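Local coordinates for protein citrate synthase (Sulfolobus solfataricus, PDB 1O7X) that belongs to the citrate synthase family, enzymes built mainly of alpha-helices, and is assembled here from two copies of one chain, at residues Pro143-Glu147 and Leu158-Ala162; Pro76-Thr82 and Ala102-Ile106; Asn109-Lys113 and Ala196-Met202; Leu96-Thr100 and Met127-Val131. All blocks are in the same frame, centred on the assembly; numbering follows the deposited sequence.

Contact 1. Residues Pro143-Glu147 and Leu158-Ala162; sequences PRIPE and LASFA
R144 reaches from the loop between helices 116-138 and 152-161 to the last turn of helix 152-161, where A162 leaves helical conformation with positive phi. The contact thus closes the loop connecting two successive helices of this mainly helical fold, the loop running back along the end of the helix it leads into. The side chain of R144 starts with CG anti to the backbone N (chi1 -168°) and stays extended as far as NE. On the way CB passes 3.5 Å from A159 O, a carbonyl that also accepts a hydrogen bond from R136 of helix 116-138. At the far end the guanidinium has the CB of A162 over one face, 3.7 Å from CZ, and offers its edge to the helix end: NH1 donates to L158 O at 2.8 Å, with the oxygen in the guanidinium plane but the donor standing 61° out of the carbonyl plane. I145 turns away, toward L80 on helix 77-85. P146 comes back to the helix: its CG packs 3.8 Å from A159 CB, and its ring also packs on T129 of helix 116-138. E147, whose backbone O is bonded by S155 OG earlier on the helix, crosses L158 at a slant, OE1 lying 4.1 Å from L158 CD2.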
loop_
_atom_site.group_PDB
_atom_site.type_symbol
_atom_site.label_atom_id
_atom_site.label_comp_id
_atom_site.label_asym_id
_atom_site.label_seq_id
_atom_site.Cartn_x
_atom_site.Cartn_y
_atom_site.Cartn_z
ATOM N N PRO A 143 -11.008 23.138 9.141
ATOM C CA PRO A 143 -9.710 22.573 9.407
ATOM C C PRO A 143 -8.866 23.403 10.358
ATOM O O PRO A 143 -8.928 24.626 10.303
ATOM C CB PRO A 143 -9.037 22.482 8.046
ATOM C CG PRO A 143 -9.782 23.407 7.159
ATOM C CD PRO A 143 -11.164 23.515 7.720
ATOM N N ARG A 144 -8.077 22.722 11.181
ATOM C CA ARG A 144 -7.185 23.371 12.122
ATOM C C ARG A 144 -5.829 22.679 12.120
ATOM O O ARG A 144 -5.670 21.463 12.208
ATOM C CB ARG A 144 -7.818 23.384 13.506
ATOM C CG ARG A 144 -7.147 24.279 14.536
ATOM C CD ARG A 144 -8.111 24.630 15.668
ATOM N NE ARG A 144 -7.756 25.891 16.300
ATOM C CZ ARG A 144 -7.268 26.134 17.501
ATOM N NH1 ARG A 144 -7.005 25.170 18.374
ATOM N NH2 ARG A 144 -7.017 27.390 17.861
ATOM N N ILE A 145 -4.787 23.493 11.994
ATOM C CA ILE A 145 -3.400 23.048 11.964
ATOM C C ILE A 145 -2.734 23.229 13.323
ATOM O O ILE A 145 -2.832 24.283 13.935
ATOM C CB ILE A 145 -2.621 23.912 10.937
ATOM C CG1 ILE A 145 -3.394 23.980 9.626
ATOM C CG2 ILE A 145 -1.192 23.433 10.760
ATOM C CD1 ILE A 145 -3.105 22.977 8.547
ATOM N N PRO A 146 -2.012 22.223 13.792
ATOM C CA PRO A 146 -1.301 22.276 15.042
ATOM C C PRO A 146 -0.319 23.432 15.076
ATOM O O PRO A 146 0.453 23.591 14.125
ATOM C CB PRO A 146 -0.523 20.971 15.122
ATOM C CG PRO A 146 -1.292 20.058 14.250
ATOM C CD PRO A 146 -1.835 20.913 13.128
ATOM N N GLU A 147 -0.319 24.184 16.174
ATOM C CA GLU A 147 0.657 25.256 16.334
ATOM C C GLU A 147 1.783 24.767 17.250
ATOM O O GLU A 147 1.601 23.855 18.055
ATOM C CB GLU A 147 0.099 26.512 16.976
ATOM C CG GLU A 147 -1.116 27.143 16.333
ATOM C CD GLU A 147 -2.074 27.698 17.377
ATOM O OE1 GLU A 147 -1.738 27.636 18.587
ATOM O OE2 GLU A 147 -3.159 28.177 16.960
ATOM N N LEU A 158 -5.054 20.401 20.816
ATOM C CA LEU A 158 -5.481 21.760 20.516
ATOM C C LEU A 158 -6.058 21.852 19.106
ATOM O O LEU A 158 -7.093 22.434 18.807
ATOM C CB LEU A 158 -4.317 22.749 20.675
ATOM C CG LEU A 158 -4.586 24.106 21.334
ATOM C CD1 LEU A 158 -5.043 23.938 22.782
ATOM C CD2 LEU A 158 -3.362 25.013 21.343
ATOM N N ALA A 159 -5.377 21.184 18.179
ATOM C CA ALA A 159 -5.767 21.162 16.778
ATOM C C ALA A 159 -7.102 20.441 16.668
ATOM O O ALA A 159 -8.025 20.899 15.992
ATOM C CB ALA A 159 -4.658 20.494 15.985
ATOM N N SER A 160 -7.191 19.316 17.369
ATOM C CA SER A 160 -8.387 18.498 17.357
ATOM C C SER A 160 -9.628 19.175 17.900
ATOM O O SER A 160 -10.661 19.286 17.242
ATOM C CB SER A 160 -8.112 17.212 18.150
ATOM O OG SER A 160 -7.010 16.562 17.524
ATOM N N PHE A 161 -9.536 19.592 19.160
ATOM C CA PHE A 161 -10.695 20.179 19.817
ATOM C C PHE A 161 -10.738 21.689 19.754
ATOM O O PHE A 161 -11.858 22.225 19.754
ATOM C CB PHE A 161 -10.738 19.689 21.272
ATOM C CG PHE A 161 -10.684 18.183 21.327
ATOM C CD1 PHE A 161 -9.560 17.539 21.784
ATOM C CD2 PHE A 161 -11.766 17.430 20.906
ATOM C CE1 PHE A 161 -9.518 16.154 21.831
ATOM C CE2 PHE A 161 -11.714 16.052 20.951
ATOM C CZ PHE A 161 -10.590 15.400 21.416
ATOM N N ALA A 162 -9.589 22.366 19.726
ATOM C CA ALA A 162 -9.624 23.835 19.715
ATOM C C ALA A 162 -10.236 24.259 21.051
ATOM O O ALA A 162 -11.190 25.007 21.209
ATOM C CB ALA A 162 -10.387 24.358 18.520
#

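Contact 2. Residues Pro76-Thr82 and Ala102-Ile106; sequences PQEVLDT and ALASI
Two helix segments, 77-82 and 102-106, run nearly antiparallel at 150° with their axes 10.0 Å apart, and they come nearest where the CA atoms of V79 and A102 lie 5.7 Å from each other. V79 makes its contacts through one methyl, CG2, which meets three residues of the other helix. With CG1 anti to the backbone N (chi1 -180°), CG2 is the branch that faces helix 102-106. It lies 3.8 Å from L103 CG, the two side chains crossing at about a right angle; it sits 4.0 Å from I106 CD1, and A102 CB approaches it at 4.2 Å. A102 is shared, since its CB is also 4.2 Å from T82 CG2, one turn further along the first helix.

This helix pair lies at the subunit interface: T82 packs on T82 of the second subunit, and I106 on M86 of the second subunit, consistent with the layered helices that join the two chains of citrate synthases. At the other end, P76 occupies the N-cap position of helix 77-85, and its ring extends the apolar strip to the N-terminal end of the helix, ahead of its first turn. CD approaches L103 CD2 at 4.3 Å, while CB comes within 4.4 Å of I106 CD1. That same I106 methyl also brushes the CB of E78, so the aliphatic base of the glutamate borders the strip.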
loop_
_atom_site.group_PDB
_atom_site.type_symbol
_atom_site.label_atom_id
_atom_site.label_comp_id
_atom_site.label_asym_id
_atom_site.label_seq_id
_atom_site.Cartn_x
_atom_site.Cartn_y
_atom_site.Cartn_z
ATOM N N PRO A 76 0.318 21.590 2.986
ATOM C CA PRO A 76 -0.219 22.330 1.852
ATOM C C PRO A 76 -1.740 22.291 1.880
ATOM O O PRO A 76 -2.325 21.270 2.259
ATOM C CB PRO A 76 0.377 21.609 0.657
ATOM C CG PRO A 76 1.629 20.987 1.154
ATOM C CD PRO A 76 1.361 20.614 2.593
ATOM N N GLN A 77 -2.429 23.357 1.469
ATOM C CA GLN A 77 -3.888 23.381 1.502
ATOM C C GLN A 77 -4.568 22.362 0.601
ATOM O O GLN A 77 -5.704 21.946 0.886
ATOM C CB GLN A 77 -4.413 24.795 1.248
ATOM C CG GLN A 77 -5.913 24.995 1.272
ATOM C CD GLN A 77 -6.534 25.070 2.650
ATOM O OE1 GLN A 77 -5.907 25.497 3.631
ATOM N NE2 GLN A 77 -7.803 24.666 2.781
ATOM N N GLU A 78 -3.890 21.873 -0.419
ATOM C CA GLU A 78 -4.411 20.887 -1.356
ATOM C C GLU A 78 -4.676 19.575 -0.636
ATOM O O GLU A 78 -5.730 18.995 -0.873
ATOM C CB GLU A 78 -3.482 20.631 -2.537
ATOM C CG GLU A 78 -3.162 21.892 -3.317
ATOM C CD GLU A 78 -2.297 22.852 -2.516
ATOM O OE1 GLU A 78 -1.415 22.346 -1.799
ATOM O OE2 GLU A 78 -2.544 24.072 -2.591
ATOM N N VAL A 79 -3.769 19.166 0.239
ATOM C CA VAL A 79 -4.028 17.958 1.011
ATOM C C VAL A 79 -5.320 18.139 1.819
ATOM O O VAL A 79 -6.216 17.282 1.745
ATOM C CB VAL A 79 -2.893 17.601 1.977
ATOM C CG1 VAL A 79 -3.247 16.325 2.726
ATOM C CG2 VAL A 79 -1.584 17.434 1.234
ATOM N N LEU A 80 -5.436 19.261 2.531
ATOM C CA LEU A 80 -6.649 19.460 3.307
ATOM C C LEU A 80 -7.844 19.553 2.376
ATOM O O LEU A 80 -8.841 18.913 2.726
ATOM C CB LEU A 80 -6.605 20.623 4.284
ATOM C CG LEU A 80 -5.396 20.649 5.227
ATOM C CD1 LEU A 80 -5.177 22.047 5.781
ATOM C CD2 LEU A 80 -5.592 19.622 6.330
ATOM N N ASP A 81 -7.764 20.231 1.228
ATOM C CA ASP A 81 -8.908 20.301 0.329
ATOM C C ASP A 81 -9.336 18.922 -0.133
ATOM O O ASP A 81 -10.507 18.588 -0.264
ATOM C CB ASP A 81 -8.624 21.143 -0.900
ATOM C CG ASP A 81 -8.406 22.611 -0.592
ATOM O OD1 ASP A 81 -8.534 23.029 0.584
ATOM O OD2 ASP A 81 -8.087 23.306 -1.594
ATOM N N THR A 82 -8.376 18.078 -0.423
ATOM C CA THR A 82 -8.587 16.697 -0.829
ATOM C C THR A 82 -9.380 15.944 0.228
ATOM O O THR A 82 -10.333 15.223 -0.079
ATOM C CB THR A 82 -7.165 16.125 -1.016
ATOM O OG1 THR A 82 -6.728 16.378 -2.349
ATOM C CG2 THR A 82 -7.074 14.658 -0.704
ATOM N N ALA A 102 -1.866 12.081 -1.104
ATOM C CA ALA A 102 -1.732 13.463 -1.623
ATOM C C ALA A 102 -0.332 13.950 -1.304
ATOM O O ALA A 102 0.423 14.181 -2.246
ATOM C CB ALA A 102 -2.891 14.360 -1.286
ATOM N N LEU A 103 0.141 13.904 -0.064
ATOM C CA LEU A 103 1.520 14.284 0.266
ATOM C C LEU A 103 2.627 13.564 -0.499
ATOM O O LEU A 103 3.669 14.138 -0.865
ATOM C CB LEU A 103 1.726 14.077 1.770
ATOM C CG LEU A 103 1.116 15.132 2.706
ATOM C CD1 LEU A 103 1.029 14.600 4.129
ATOM C CD2 LEU A 103 1.979 16.374 2.625
ATOM N N ALA A 104 2.468 12.287 -0.823
ATOM C CA ALA A 104 3.486 11.547 -1.556
ATOM C C ALA A 104 3.713 12.142 -2.944
ATOM O O ALA A 104 4.844 12.235 -3.414
ATOM C CB ALA A 104 3.093 10.087 -1.687
ATOM N N SER A 105 2.636 12.547 -3.607
ATOM C CA SER A 105 2.766 13.067 -4.960
ATOM C C SER A 105 3.142 14.529 -4.964
ATOM O O SER A 105 3.720 14.939 -5.973
ATOM C CB SER A 105 1.564 12.704 -5.814
ATOM O OG SER A 105 0.406 13.438 -5.525
ATOM N N ILE A 106 2.999 15.288 -3.910
ATOM C CA ILE A 106 3.433 16.679 -3.873
ATOM C C ILE A 106 4.918 16.772 -3.548
ATOM O O ILE A 106 5.597 17.749 -3.844
ATOM C CB ILE A 106 2.637 17.443 -2.788
ATOM C CG1 ILE A 106 1.250 17.847 -3.299
ATOM C CG2 ILE A 106 3.357 18.664 -2.276
ATOM C CD1 ILE A 106 0.269 18.232 -2.217
#

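Contact 3. Residues Asn109-Lys113 and Ala196-Met202; sequences NFKWK and ASTLSDM
W112 points the edge of its indole at the bend that links helices 187-197 and 202-213, with NE1 donating to S200 O at 2.8 Å. The bond is fairly straight, 160° at the hydrogen, and the oxygen lies close to the ring plane, though the donor is tilted from the plane of the carbonyl. Different side chains lie to the two sides of this indole. Over one face comes L199, whose CD2 is 3.9 Å from CD1 of W112; L199 has positive phi and closes a Schellman motif at the end of helix 187-197. On the opposite side F110 stands almost upright, its CE2 3.7 Å above the indole plane and toward the rim. M202 arrives obliquely from the F110 side, with CG 3.7 Å from CH2 of W112. Bent at chi3, its chain places SD in Met-aromatic contact with both rings, 4.8 Å from the centre of the six-membered ring of W112 and 5.3 Å from that of F110. D201 caps the next helix and lays its CB 4.0 Å from CD2 of F110; its carboxylate is taken by S204 and by K214 of the second subunit. The chemistry is thus apolar and aromatic round one polar bond: the indole N-H is satisfied by a main-chain carbonyl, which together with the packing on both faces should fix the rotation of the ring.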
loop_
_atom_site.group_PDB
_atom_site.type_symbol
_atom_site.label_atom_id
_atom_site.label_comp_id
_atom_site.label_asym_id
_atom_site.label_seq_id
_atom_site.Cartn_x
_atom_site.Cartn_y
_atom_site.Cartn_z
ATOM N N ASN A 109 10.846 15.924 -4.205
ATOM C CA ASN A 109 12.253 16.035 -3.851
ATOM C C ASN A 109 12.680 15.045 -2.776
ATOM O O ASN A 109 13.124 15.439 -1.687
ATOM C CB ASN A 109 12.463 17.487 -3.397
ATOM C CG ASN A 109 13.892 17.910 -3.155
ATOM O OD1 ASN A 109 14.149 18.808 -2.344
ATOM N ND2 ASN A 109 14.863 17.285 -3.810
ATOM N N PHE A 110 12.536 13.733 -3.000
ATOM C CA PHE A 110 12.897 12.784 -1.952
ATOM C C PHE A 110 13.965 11.799 -2.405
ATOM O O PHE A 110 13.926 11.297 -3.520
ATOM C CB PHE A 110 11.665 12.053 -1.371
ATOM C CG PHE A 110 12.155 11.097 -0.305
ATOM C CD1 PHE A 110 12.630 11.588 0.899
ATOM C CD2 PHE A 110 12.220 9.739 -0.558
ATOM C CE1 PHE A 110 13.121 10.724 1.858
ATOM C CE2 PHE A 110 12.716 8.878 0.400
ATOM C CZ PHE A 110 13.160 9.368 1.609
ATOM N N LYS A 111 14.899 11.484 -1.517
ATOM C CA LYS A 111 15.983 10.571 -1.827
ATOM C C LYS A 111 16.355 9.681 -0.655
ATOM O O LYS A 111 16.911 10.220 0.311
ATOM C CB LYS A 111 17.217 11.440 -2.147
ATOM C CG LYS A 111 17.973 11.053 -3.400
ATOM C CD LYS A 111 17.610 11.982 -4.563
ATOM C CE LYS A 111 18.646 11.934 -5.678
ATOM N NZ LYS A 111 20.040 12.004 -5.140
ATOM N N TRP A 112 16.143 8.375 -0.679
ATOM C CA TRP A 112 16.594 7.547 0.432
ATOM C C TRP A 112 18.058 7.838 0.748
ATOM O O TRP A 112 18.844 8.274 -0.090
ATOM C CB TRP A 112 16.465 6.047 0.143
ATOM C CG TRP A 112 15.046 5.618 0.350
ATOM C CD1 TRP A 112 14.077 5.411 -0.584
ATOM C CD2 TRP A 112 14.423 5.408 1.626
ATOM N NE1 TRP A 112 12.899 5.063 0.023
ATOM C CE2 TRP A 112 13.080 5.042 1.374
ATOM C CE3 TRP A 112 14.886 5.487 2.944
ATOM C CZ2 TRP A 112 12.189 4.747 2.393
ATOM C CZ3 TRP A 112 13.989 5.199 3.957
ATOM C CH2 TRP A 112 12.666 4.823 3.668
ATOM N N LYS A 113 18.445 7.547 1.979
ATOM C CA LYS A 113 19.806 7.653 2.437
ATOM C C LYS A 113 20.437 9.015 2.199
ATOM O O LYS A 113 21.542 9.110 1.655
ATOM C CB LYS A 113 20.683 6.569 1.788
ATOM C CG LYS A 113 20.336 5.153 2.198
ATOM C CD LYS A 113 21.414 4.167 1.793
ATOM C CE LYS A 113 21.248 3.612 0.397
ATOM N NZ LYS A 113 22.554 3.421 -0.314
ATOM N N ALA A 196 8.813 0.205 0.621
ATOM C CA ALA A 196 10.164 0.722 0.812
ATOM C C ALA A 196 11.179 -0.201 0.162
ATOM O O ALA A 196 12.178 0.300 -0.368
ATOM C CB ALA A 196 10.411 0.921 2.300
ATOM N N SER A 197 11.001 -1.519 0.079
ATOM C CA SER A 197 11.993 -2.340 -0.602
ATOM C C SER A 197 12.214 -1.919 -2.044
ATOM O O SER A 197 13.279 -2.238 -2.567
ATOM C CB SER A 197 11.593 -3.813 -0.599
ATOM O OG SER A 197 10.682 -4.050 -1.666
ATOM N N THR A 198 11.301 -1.268 -2.757
ATOM C CA THR A 198 11.517 -0.844 -4.131
ATOM C C THR A 198 12.093 0.563 -4.181
ATOM O O THR A 198 12.223 1.150 -5.248
ATOM C CB THR A 198 10.221 -0.840 -4.966
ATOM O OG1 THR A 198 9.424 0.264 -4.536
ATOM C CG2 THR A 198 9.442 -2.126 -4.760
ATOM N N LEU A 199 12.261 1.167 -3.032
ATOM C CA LEU A 199 12.743 2.486 -2.751
ATOM C C LEU A 199 11.700 3.560 -3.040
ATOM O O LEU A 199 12.022 4.697 -3.385
ATOM C CB LEU A 199 14.079 2.828 -3.366
ATOM C CG LEU A 199 15.314 2.012 -2.979
ATOM C CD1 LEU A 199 16.563 2.708 -3.525
ATOM C CD2 LEU A 199 15.466 1.831 -1.476
ATOM N N SER A 200 10.437 3.198 -2.856
ATOM C CA SER A 200 9.355 4.159 -3.042
ATOM C C SER A 200 9.514 5.196 -1.931
ATOM O O SER A 200 10.302 5.012 -0.991
ATOM C CB SER A 200 8.005 3.440 -2.964
ATOM O OG SER A 200 6.903 4.331 -2.919
ATOM N N ASP A 201 8.742 6.280 -1.938
ATOM C CA ASP A 201 8.960 7.273 -0.889
ATOM C C ASP A 201 8.345 6.867 0.437
ATOM O O ASP A 201 7.626 5.870 0.570
ATOM C CB ASP A 201 8.492 8.587 -1.515
ATOM C CG ASP A 201 6.984 8.558 -1.627
ATOM O OD1 ASP A 201 6.517 7.932 -2.604
ATOM O OD2 ASP A 201 6.360 9.076 -0.672
ATOM N N MET A 202 8.575 7.652 1.494
ATOM C CA MET A 202 8.121 7.339 2.842
ATOM C C MET A 202 6.627 7.554 2.936
ATOM O O MET A 202 5.933 6.717 3.537
ATOM C CB MET A 202 8.890 8.093 3.917
ATOM C CG MET A 202 10.342 7.674 4.019
ATOM S SD MET A 202 11.269 8.377 5.408
ATOM C CE MET A 202 10.783 10.066 5.340
#

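Contact 4. Residues Leu96-Thr100 and Met127-Val131; sequences LEVGT and MATLV
L130 of helix 116-138 is aimed at helix 92-106, and its atoms can be followed outward one by one. CB already touches the partner, lying 3.9 Å from CD1 of L96. With chi1 at -78°, CG is anti to the carbonyl carbon, and there the side chain forks over the backbone of G99. CD1 of L130 rests 3.8 Å from G99 C and 4.0 Å from T100 CG2, while CD2 of L130 lies 4.2 Å from G99 CA. Because glycine has no side chain, both methyls of the leucine lie directly against the main chain of the other helix. L130 also packs on V79 and I83 of helix 77-85.

Beside it, CD1 of L96 touches three residues of the opposing helix. It meets CE of M127 at 3.6 Å and CG2 of V131 at 4.1 Å, besides the CB of L130. M127 reaches there through bends at chi2 and chi3, which fold its sulfur past T100, SD being 4.3 Å from CG2. L96 and T100 also pack on L210 of helix 202-213, and V131 on F156 of helix 152-161. No hydrogen bond crosses between the two segments, whose axes are 10.4 Å apart at 138°. Such buried, roughly antiparallel helix packing, stacked layer on layer, is characteristic of the mainly helical body of citrate synthases.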
loop_
_atom_site.group_PDB
_atom_site.type_symbol
_atom_site.label_atom_id
_atom_site.label_comp_id
_atom_site.label_asym_id
_atom_site.label_seq_id
_atom_site.Cartn_x
_atom_site.Cartn_y
_atom_site.Cartn_z
ATOM N N LEU A 96 -7.124 8.946 5.732
ATOM C CA LEU A 96 -5.695 9.069 5.974
ATOM C C LEU A 96 -4.947 8.667 4.711
ATOM O O LEU A 96 -4.199 9.484 4.174
ATOM C CB LEU A 96 -5.295 8.235 7.169
ATOM C CG LEU A 96 -4.942 8.779 8.535
ATOM C CD1 LEU A 96 -4.961 10.296 8.635
ATOM C CD2 LEU A 96 -5.842 8.128 9.584
ATOM N N GLU A 97 -5.206 7.492 4.173
ATOM C CA GLU A 97 -4.693 7.010 2.890
ATOM C C GLU A 97 -4.719 8.093 1.807
ATOM O O GLU A 97 -3.748 8.402 1.080
ATOM C CB GLU A 97 -5.584 5.833 2.543
ATOM C CG GLU A 97 -5.168 4.616 1.753
ATOM C CD GLU A 97 -6.301 3.600 1.749
ATOM O OE1 GLU A 97 -7.417 3.997 1.326
ATOM O OE2 GLU A 97 -6.185 2.436 2.155
ATOM N N VAL A 98 -5.860 8.768 1.650
ATOM C CA VAL A 98 -5.950 9.844 0.674
ATOM C C VAL A 98 -4.942 10.947 0.967
ATOM O O VAL A 98 -4.335 11.536 0.080
ATOM C CB VAL A 98 -7.372 10.419 0.707
ATOM C CG1 VAL A 98 -7.447 11.665 -0.135
ATOM C CG2 VAL A 98 -8.380 9.405 0.213
ATOM N N GLY A 99 -4.836 11.369 2.231
ATOM C CA GLY A 99 -3.941 12.421 2.669
ATOM C C GLY A 99 -2.472 12.044 2.514
ATOM O O GLY A 99 -1.661 12.911 2.154
ATOM N N THR A 100 -2.112 10.781 2.764
ATOM C CA THR A 100 -0.702 10.411 2.625
ATOM C C THR A 100 -0.323 10.281 1.157
ATOM O O THR A 100 0.781 10.638 0.749
ATOM C CB THR A 100 -0.410 9.126 3.417
ATOM O OG1 THR A 100 -1.573 8.289 3.305
ATOM C CG2 THR A 100 -0.171 9.419 4.889
ATOM N N MET A 127 1.587 13.897 10.145
ATOM C CA MET A 127 0.573 12.916 10.486
ATOM C C MET A 127 -0.341 13.462 11.586
ATOM O O MET A 127 -1.570 13.390 11.485
ATOM C CB MET A 127 1.142 11.561 10.911
ATOM C CG MET A 127 1.326 10.576 9.777
ATOM S SD MET A 127 -0.100 9.686 9.157
ATOM C CE MET A 127 -1.482 10.742 9.493
ATOM N N ALA A 128 0.231 14.128 12.597
ATOM C CA ALA A 128 -0.623 14.764 13.598
ATOM C C ALA A 128 -1.642 15.689 12.946
ATOM O O ALA A 128 -2.819 15.693 13.339
ATOM C CB ALA A 128 0.204 15.510 14.629
ATOM N N THR A 129 -1.230 16.511 11.993
ATOM C CA THR A 129 -2.144 17.408 11.274
ATOM C C THR A 129 -3.213 16.611 10.515
ATOM O O THR A 129 -4.413 16.886 10.619
ATOM C CB THR A 129 -1.338 18.300 10.308
ATOM O OG1 THR A 129 -0.493 19.127 11.118
ATOM C CG2 THR A 129 -2.187 19.181 9.429
ATOM N N LEU A 130 -2.777 15.560 9.811
ATOM C CA LEU A 130 -3.692 14.709 9.074
ATOM C C LEU A 130 -4.760 14.178 10.017
ATOM O O LEU A 130 -5.960 14.476 9.899
ATOM C CB LEU A 130 -2.974 13.604 8.300
ATOM C CG LEU A 130 -2.293 13.999 6.973
ATOM C CD1 LEU A 130 -1.736 12.797 6.215
ATOM C CD2 LEU A 130 -3.242 14.752 6.047
ATOM N N VAL A 131 -4.325 13.434 11.031
ATOM C CA VAL A 131 -5.218 12.866 12.029
ATOM C C VAL A 131 -6.126 13.900 12.660
ATOM O O VAL A 131 -7.360 13.735 12.783
ATOM C CB VAL A 131 -4.361 12.162 13.080
ATOM C CG1 VAL A 131 -5.215 11.435 14.098
ATOM C CG2 VAL A 131 -3.450 11.181 12.362
#

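How the contacts relate
From the N terminus, contact 2 closes first, drawing helix 92-106 back on helix 77-85. Contact 4 opens inside that loop, on the same helix 92-106, and closes beyond it on helix 116-138, so the two cross; their centres are about 9 Å apart, and L103 touches L130. Contact 3 begins between the two ends of contact 4, crosses it, and spans the longest loop, bringing the 109-113 loop to the turn before helix 202-213. Contact 1 is nested inside this loop as a local closure. It abuts both contact 2 and contact 4 through its 143-147 segment, and contacts 2, 3 and 4 all reach the second subunit.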